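Local coordinates for S-locus protein 11 (Brassica rapa subsp. oleifera, PDB 5GYY) that probably acts as the secreted, defensin-like ligand of the S-receptor kinase in Brassica self-incompatibility, engaging the receptor SRK9 directly, at residues 9-15 / 51-57; 23-28 / 41-45. All blocks are in the same frame, centred on the assembly; numbering follows the deposited sequence.

Contact 1: 9-15 / 51-57; sequences CVHRLNS and RYCDCAI. With NAG (2-acetamido-2-deoxy-beta-D-glucopyranose), chain E.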
loop_
_atom_site.group_PDB
_atom_site.type_symbol
_atom_site.label_atom_id
_atom_site.label_comp_id
_atom_site.label_asym_id
_atom_site.label_seq_id
_atom_site.Cartn_x
_atom_site.Cartn_y
_atom_site.Cartn_z
ATOM N N CYS C 9 19.358 -17.131 -18.692
ATOM C CA CYS C 9 19.099 -15.731 -18.409
ATOM C C CYS C 9 17.696 -15.504 -17.854
ATOM O O CYS C 9 16.804 -16.340 -18.027
ATOM C CB CYS C 9 19.313 -14.908 -19.683
ATOM S SG CYS C 9 19.679 -13.166 -19.392
ATOM N N VAL C 10 17.500 -14.356 -17.209
ATOM C CA VAL C 10 16.197 -14.015 -16.655
ATOM C C VAL C 10 15.627 -12.765 -17.334
ATOM O O VAL C 10 16.300 -11.750 -17.452
ATOM C CB VAL C 10 16.233 -13.857 -15.108
ATOM C CG1 VAL C 10 17.209 -12.764 -14.688
ATOM C CG2 VAL C 10 14.822 -13.587 -14.557
ATOM N N HIS C 11 14.385 -12.867 -17.796
ATOM C CA HIS C 11 13.653 -11.736 -18.362
ATOM C C HIS C 11 12.524 -11.293 -17.416
ATOM O O HIS C 11 11.799 -12.114 -16.848
ATOM C CB HIS C 11 13.105 -12.102 -19.743
ATOM C CG HIS C 11 12.544 -10.946 -20.513
ATOM N ND1 HIS C 11 12.928 -10.661 -21.805
ATOM C CD2 HIS C 11 11.599 -10.029 -20.190
ATOM C CE1 HIS C 11 12.252 -9.611 -22.240
ATOM N NE2 HIS C 11 11.443 -9.207 -21.279
ATOM N N ARG C 12 12.407 -9.985 -17.249
ATOM C CA ARG C 12 11.570 -9.372 -16.239
ATOM C C ARG C 12 10.403 -8.607 -16.834
ATOM O O ARG C 12 10.586 -7.749 -17.689
ATOM C CB ARG C 12 12.429 -8.420 -15.446
ATOM C CG ARG C 12 11.718 -7.600 -14.422
ATOM C CD ARG C 12 12.790 -6.881 -13.672
ATOM N NE ARG C 12 13.529 -7.841 -12.860
ATOM C CZ ARG C 12 14.849 -7.935 -12.827
ATOM N NH1 ARG C 12 15.584 -7.156 -13.606
ATOM N NH2 ARG C 12 15.429 -8.835 -12.047
ATOM N N LEU C 13 9.198 -8.934 -16.383
ATOM C CA LEU C 13 8.000 -8.245 -16.837
ATOM C C LEU C 13 7.150 -7.908 -15.616
ATOM O O LEU C 13 6.637 -8.799 -14.945
ATOM C CB LEU C 13 7.242 -9.111 -17.842
ATOM C CG LEU C 13 8.090 -9.469 -19.077
ATOM C CD1 LEU C 13 7.418 -10.495 -19.959
ATOM C CD2 LEU C 13 8.453 -8.222 -19.893
ATOM N N ASN C 14 7.038 -6.622 -15.304
ATOM C CA ASN C 14 6.319 -6.196 -14.113
ATOM C C ASN C 14 5.184 -5.261 -14.511
ATOM O O ASN C 14 5.306 -4.529 -15.482
ATOM C CB ASN C 14 7.254 -5.488 -13.122
ATOM C CG ASN C 14 8.509 -6.306 -12.787
ATOM O OD1 ASN C 14 8.507 -7.537 -12.877
ATOM N ND2 ASN C 14 9.599 -5.607 -12.420
ATOM N N SER C 15 4.073 -5.305 -13.778
ATOM C CA SER C 15 2.963 -4.370 -14.002
ATOM C C SER C 15 1.984 -4.367 -12.825
ATOM O O SER C 15 2.043 -5.254 -11.973
ATOM C CB SER C 15 2.250 -4.697 -15.315
ATOM O OG SER C 15 1.755 -6.020 -15.281
ATOM N N ARG C 51 2.375 -7.274 -10.188
ATOM C CA ARG C 51 2.702 -8.620 -10.619
ATOM C C ARG C 51 4.126 -8.609 -11.180
ATOM O O ARG C 51 4.411 -7.925 -12.175
ATOM C CB ARG C 51 1.729 -9.105 -11.690
ATOM C CG ARG C 51 1.819 -10.605 -11.977
ATOM C CD ARG C 51 1.021 -10.992 -13.202
ATOM N NE ARG C 51 1.438 -10.260 -14.398
ATOM C CZ ARG C 51 0.794 -10.317 -15.560
ATOM N NH1 ARG C 51 -0.314 -11.045 -15.668
ATOM N NH2 ARG C 51 1.239 -9.629 -16.609
ATOM N N TYR C 52 5.013 -9.365 -10.549
ATOM C CA TYR C 52 6.399 -9.492 -11.031
ATOM C C TYR C 52 6.546 -10.775 -11.800
ATOM O O TYR C 52 6.410 -11.859 -11.232
ATOM C CB TYR C 52 7.407 -9.464 -9.875
ATOM C CG TYR C 52 7.424 -8.148 -9.119
ATOM C CD1 TYR C 52 8.399 -7.187 -9.380
ATOM C CD2 TYR C 52 6.463 -7.865 -8.147
ATOM C CE1 TYR C 52 8.419 -5.981 -8.697
ATOM C CE2 TYR C 52 6.473 -6.670 -7.449
ATOM C CZ TYR C 52 7.451 -5.726 -7.733
ATOM O OH TYR C 52 7.458 -4.536 -7.047
ATOM N N CYS C 53 6.759 -10.665 -13.105
ATOM C CA CYS C 53 7.112 -11.858 -13.882
ATOM C C CYS C 53 8.639 -12.020 -13.984
ATOM O O CYS C 53 9.345 -11.099 -14.405
ATOM C CB CYS C 53 6.503 -11.814 -15.280
ATOM S SG CYS C 53 4.724 -11.741 -15.296
ATOM N N ASP C 54 9.135 -13.184 -13.566
ATOM C CA ASP C 54 10.550 -13.542 -13.718
ATOM C C ASP C 54 10.676 -14.691 -14.698
ATOM O O ASP C 54 10.386 -15.836 -14.357
ATOM C CB ASP C 54 11.158 -13.948 -12.373
ATOM C CG ASP C 54 11.615 -12.757 -11.558
ATOM O OD1 ASP C 54 12.009 -11.731 -12.159
ATOM O OD2 ASP C 54 11.553 -12.827 -10.316
ATOM N N CYS C 55 11.113 -14.383 -15.916
ATOM C CA CYS C 55 11.104 -15.361 -16.998
ATOM C C CYS C 55 12.466 -15.929 -17.355
ATOM O O CYS C 55 13.372 -15.190 -17.742
ATOM C CB CYS C 55 10.444 -14.754 -18.237
ATOM S SG CYS C 55 8.673 -14.474 -18.012
ATOM N N ALA C 56 12.587 -17.250 -17.230
ATOM C CA ALA C 56 13.811 -17.973 -17.572
ATOM C C ALA C 56 13.961 -18.151 -19.085
ATOM O O ALA C 56 13.196 -18.900 -19.705
ATOM C CB ALA C 56 13.817 -19.323 -16.875
ATOM N N ILE C 57 14.969 -17.496 -19.659
ATOM C CA ILE C 57 15.243 -17.545 -21.101
ATOM C C ILE C 57 16.699 -17.915 -21.408
ATOM O O ILE C 57 17.551 -17.865 -20.530
ATOM C CB ILE C 57 15.000 -16.174 -21.755
ATOM C CG1 ILE C 57 15.949 -15.139 -21.149
ATOM C CG2 ILE C 57 13.545 -15.754 -21.616
ATOM C CD1 ILE C 57 16.001 -13.818 -21.894
HETATM C C1 NAG E . 11.858 -19.556 -10.112
HETATM C C2 NAG E . 13.316 -19.134 -10.161
HETATM C C3 NAG E . 14.240 -20.279 -9.717
HETATM C C4 NAG E . 13.746 -20.952 -8.433
HETATM C C5 NAG E . 12.279 -21.331 -8.683
HETATM C C6 NAG E . 11.567 -22.203 -7.640
HETATM C C7 NAG E . 13.729 -17.521 -11.952
HETATM C C8 NAG E . 13.836 -17.297 -13.433
HETATM N N2 NAG E . 13.589 -18.780 -11.540
HETATM O O3 NAG E . 15.584 -19.842 -9.601
HETATM O O4 NAG E . 14.564 -22.069 -8.102
HETATM O O5 NAG E . 11.581 -20.120 -8.854
HETATM O O6 NAG E . 11.685 -21.626 -6.362
HETATM O O7 NAG E . 13.780 -16.566 -11.177
HETATM O O HOH W 1 13.306 -9.942 -10.621
HETATM O O HOH W 2 3.407 -8.600 -15.288
HETATM O O HOH W 3 10.255 -9.372 -11.894
#
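Residues 9-15 and 51-57 pair as antiparallel strands through eight backbone hydrogen bonds. Cys9, His11, Leu13 and Ser15 each bond twice, to Ile57, Cys55, Cys53 and Arg51; the shortest are His11 N to Cys55 O and Cys55 N to His11 O, both 2.5 Å. At the non-hydrogen-bonded pairs, CA-H...O contacts such as Val10 CA to Cys55 O (3.2 Å) fill in. On the face turned to helix 23-35, Leu13 CB packs on Cys53 CB at 3.8 Å. On the other, Val10 and Ala56 lie beside the glycan, and the rest is largely polar: water 1 accepts from Arg12 NH2 (2.8 Å) and donates to Asp54 OD1 (2.7 Å), while Asn14 ND2, Tyr52 OH and Asp54 OD2 hydrogen-bond a chain of the receptor kinase SRK9. Arg51 bonds a second SRK9 chain. Cys53 and Cys55, two residues apart on the same face, form disulfides with Cys27 of the helix and Cys42 of the adjacent strand, bracing a defensin-like beta-alpha-beta-beta fold.

Contact 2: 23-28 / 41-45; sequences GQHDCE and YCNCT. With NAG (2-acetamido-2-deoxy-beta-D-glucopyranose), chain E.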
loop_
_atom_site.group_PDB
_atom_site.type_symbol
_atom_site.label_atom_id
_atom_site.label_comp_id
_atom_site.label_asym_id
_atom_site.label_seq_id
_atom_site.Cartn_x
_atom_site.Cartn_y
_atom_site.Cartn_z
ATOM N N GLY C 23 -0.860 -17.315 -12.210
ATOM C CA GLY C 23 0.156 -16.321 -12.485
ATOM C C GLY C 23 1.250 -16.782 -13.430
ATOM O O GLY C 23 1.606 -16.054 -14.368
ATOM N N GLN C 24 1.762 -17.995 -13.213
ATOM C CA GLN C 24 2.871 -18.498 -14.021
ATOM C C GLN C 24 2.527 -18.533 -15.507
ATOM O O GLN C 24 3.267 -18.008 -16.342
ATOM C CB GLN C 24 3.319 -19.878 -13.547
ATOM C CG GLN C 24 4.220 -19.813 -12.325
ATOM C CD GLN C 24 4.449 -21.167 -11.689
ATOM O OE1 GLN C 24 4.027 -22.194 -12.221
ATOM N NE2 GLN C 24 5.126 -21.177 -10.550
ATOM N N HIS C 25 1.389 -19.140 -15.830
ATOM C CA HIS C 25 0.977 -19.253 -17.217
ATOM C C HIS C 25 0.647 -17.895 -17.817
ATOM O O HIS C 25 0.901 -17.675 -19.000
ATOM C CB HIS C 25 -0.183 -20.239 -17.363
ATOM C CG HIS C 25 0.212 -21.665 -17.113
ATOM N ND1 HIS C 25 -0.705 -22.679 -16.949
ATOM C CD2 HIS C 25 1.435 -22.243 -17.002
ATOM C CE1 HIS C 25 -0.068 -23.821 -16.745
ATOM N NE2 HIS C 25 1.231 -23.584 -16.773
ATOM N N ASP C 26 0.077 -16.995 -17.007
ATOM C CA ASP C 26 -0.231 -15.645 -17.458
ATOM C C ASP C 26 1.060 -14.932 -17.821
ATOM O O ASP C 26 1.164 -14.374 -18.896
ATOM C CB ASP C 26 -0.968 -14.825 -16.388
ATOM C CG ASP C 26 -2.334 -15.365 -16.072
ATOM O OD1 ASP C 26 -2.886 -16.110 -16.915
ATOM O OD2 ASP C 26 -2.850 -15.035 -14.978
ATOM N N CYS C 27 2.042 -14.988 -16.923
ATOM C CA CYS C 27 3.347 -14.410 -17.174
ATOM C C CYS C 27 3.953 -14.946 -18.466
ATOM O O CYS C 27 4.484 -14.172 -19.265
ATOM C CB CYS C 27 4.287 -14.663 -15.996
ATOM S SG CYS C 27 4.000 -13.529 -14.615
ATOM N N GLU C 28 3.837 -16.256 -18.680
ATOM C CA GLU C 28 4.407 -16.903 -19.861
ATOM C C GLU C 28 3.730 -16.444 -21.145
ATOM O O GLU C 28 4.388 -16.196 -22.158
ATOM C CB GLU C 28 4.326 -18.432 -19.740
ATOM C CG GLU C 28 5.312 -19.029 -18.743
ATOM C CD GLU C 28 4.892 -20.415 -18.256
ATOM O OE1 GLU C 28 3.950 -20.996 -18.842
ATOM O OE2 GLU C 28 5.506 -20.916 -17.287
ATOM N N TYR C 41 10.149 -21.182 -18.614
ATOM C CA TYR C 41 9.059 -21.057 -17.659
ATOM C C TYR C 41 9.061 -19.624 -17.114
ATOM O O TYR C 41 10.001 -18.861 -17.364
ATOM C CB TYR C 41 9.239 -22.051 -16.511
ATOM C CG TYR C 41 10.418 -21.738 -15.608
ATOM C CD1 TYR C 41 10.269 -20.907 -14.503
ATOM C CD2 TYR C 41 11.686 -22.280 -15.855
ATOM C CE1 TYR C 41 11.324 -20.613 -13.679
ATOM C CE2 TYR C 41 12.758 -21.996 -15.022
ATOM C CZ TYR C 41 12.567 -21.158 -13.939
ATOM O OH TYR C 41 13.605 -20.851 -13.098
ATOM N N CYS C 42 8.018 -19.262 -16.371
ATOM C CA CYS C 42 7.992 -17.977 -15.668
ATOM C C CYS C 42 7.557 -18.153 -14.214
ATOM O O CYS C 42 6.562 -18.827 -13.936
ATOM C CB CYS C 42 7.056 -16.987 -16.368
ATOM S SG CYS C 42 7.674 -16.252 -17.925
ATOM N N ASN C 43 8.318 -17.571 -13.289
ATOM C CA ASN C 43 7.859 -17.418 -11.914
ATOM C C ASN C 43 7.033 -16.131 -11.853
ATOM O O ASN C 43 7.272 -15.188 -12.630
ATOM C CB ASN C 43 9.028 -17.278 -10.933
ATOM C CG ASN C 43 9.887 -18.534 -10.819
ATOM O OD1 ASN C 43 9.443 -19.649 -11.092
ATOM N ND2 ASN C 43 11.138 -18.341 -10.390
ATOM N N CYS C 44 6.076 -16.095 -10.929
ATOM C CA CYS C 44 5.254 -14.916 -10.689
ATOM C C CYS C 44 5.132 -14.642 -9.193
ATOM O O CYS C 44 4.879 -15.550 -8.433
ATOM C CB CYS C 44 3.860 -15.116 -11.283
ATOM S SG CYS C 44 2.727 -13.770 -10.928
ATOM N N THR C 45 5.330 -13.398 -8.768
ATOM C CA THR C 45 5.047 -13.014 -7.381
ATOM C C THR C 45 4.366 -11.641 -7.362
ATOM O O THR C 45 4.415 -10.895 -8.346
ATOM C CB THR C 45 6.308 -12.979 -6.492
ATOM O OG1 THR C 45 5.931 -12.917 -5.111
ATOM C CG2 THR C 45 7.176 -11.770 -6.826
HETATM C C1 NAG E . 11.858 -19.556 -10.112
HETATM C C2 NAG E . 13.316 -19.134 -10.161
HETATM C C3 NAG E . 14.240 -20.279 -9.717
HETATM C C4 NAG E . 13.746 -20.952 -8.433
HETATM C C5 NAG E . 12.279 -21.331 -8.683
HETATM C C6 NAG E . 11.567 -22.203 -7.640
HETATM C C7 NAG E . 13.729 -17.521 -11.952
HETATM C C8 NAG E . 13.836 -17.297 -13.433
HETATM N N2 NAG E . 13.589 -18.780 -11.540
HETATM O O3 NAG E . 15.584 -19.842 -9.601
HETATM O O4 NAG E . 14.564 -22.069 -8.102
HETATM O O5 NAG E . 11.581 -20.120 -8.854
HETATM O O6 NAG E . 11.685 -21.626 -6.362
HETATM O O7 NAG E . 13.780 -16.566 -11.177
HETATM O O HOH W 4 6.150 -18.648 -9.210
#
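The helix-on-sheet interface of this disulfide-rich, defensin-like fold is formed here by the first turns of helix 23-35 crossing strand 41-45, with the axes of the two short segments 6.8 Å apart at 121°. Half-cystines fill the interface. Cys27, Cys42 and Cys44 all direct their CA-CB bonds across it: Cys27 CB packs on Cys42 CB at 3.6 Å, and Cys27 SG lies 3.7 Å from Cys44 CB. Each is bonded to a different partner, Cys53, Cys55 and Cys19 respectively, so the disulfides pack against one another without joining this helix to this strand directly. Gly23 allows the close approach at the start of the helix, since a CB in ideal position would come within 2.9 Å of Cys44 SG and clash.

Polar contacts flank the half-cystines. Glu28, one turn beyond Gln24, accepts a hydrogen bond from the backbone of the strand, Cys42 N to Glu28 OE2 at 3.1 Å. Near the other end, water 4 accepts from both Gln24 NE2 (3.0 Å) and Cys44 N (3.1 Å), while Gln24 CG rests 3.0 Å from Cys42 O.

Asn43 points its CA-CB bond away from the helix and carries the N-linked glycan, with Asn43 ND2 bonded to NAG C1 at 1.4 Å. The sugar is steadied by its acetamido group, NAG N2 donating to Tyr41 OH at 2.6 Å. The whole is a helix packed through half-cystines on a three-stranded antiparallel sheet, as in defensin-like proteins.

From the N terminus the chain enters strand 9-16, passes into helix 23-35, returns along strand 41-45 and ends in strand 50-57. Contact 2 closes the inner loop, from the helix to the strand that follows it; contact 1 closes the outer one by bringing the last strand beside the first, so contact 2 is nested within contact 1. Strand 50-57 is the centre of the three-stranded sheet, and its two disulfides tie the contacts together. A third, Cys19 to Cys44, fastens the loop before helix 23-35 to strand 41-45. Arg51 CG also packs on Cys44 SG at 3.5 Å. The glycan on Asn43 reaches across to Val10 and Ala56, touching both contacts.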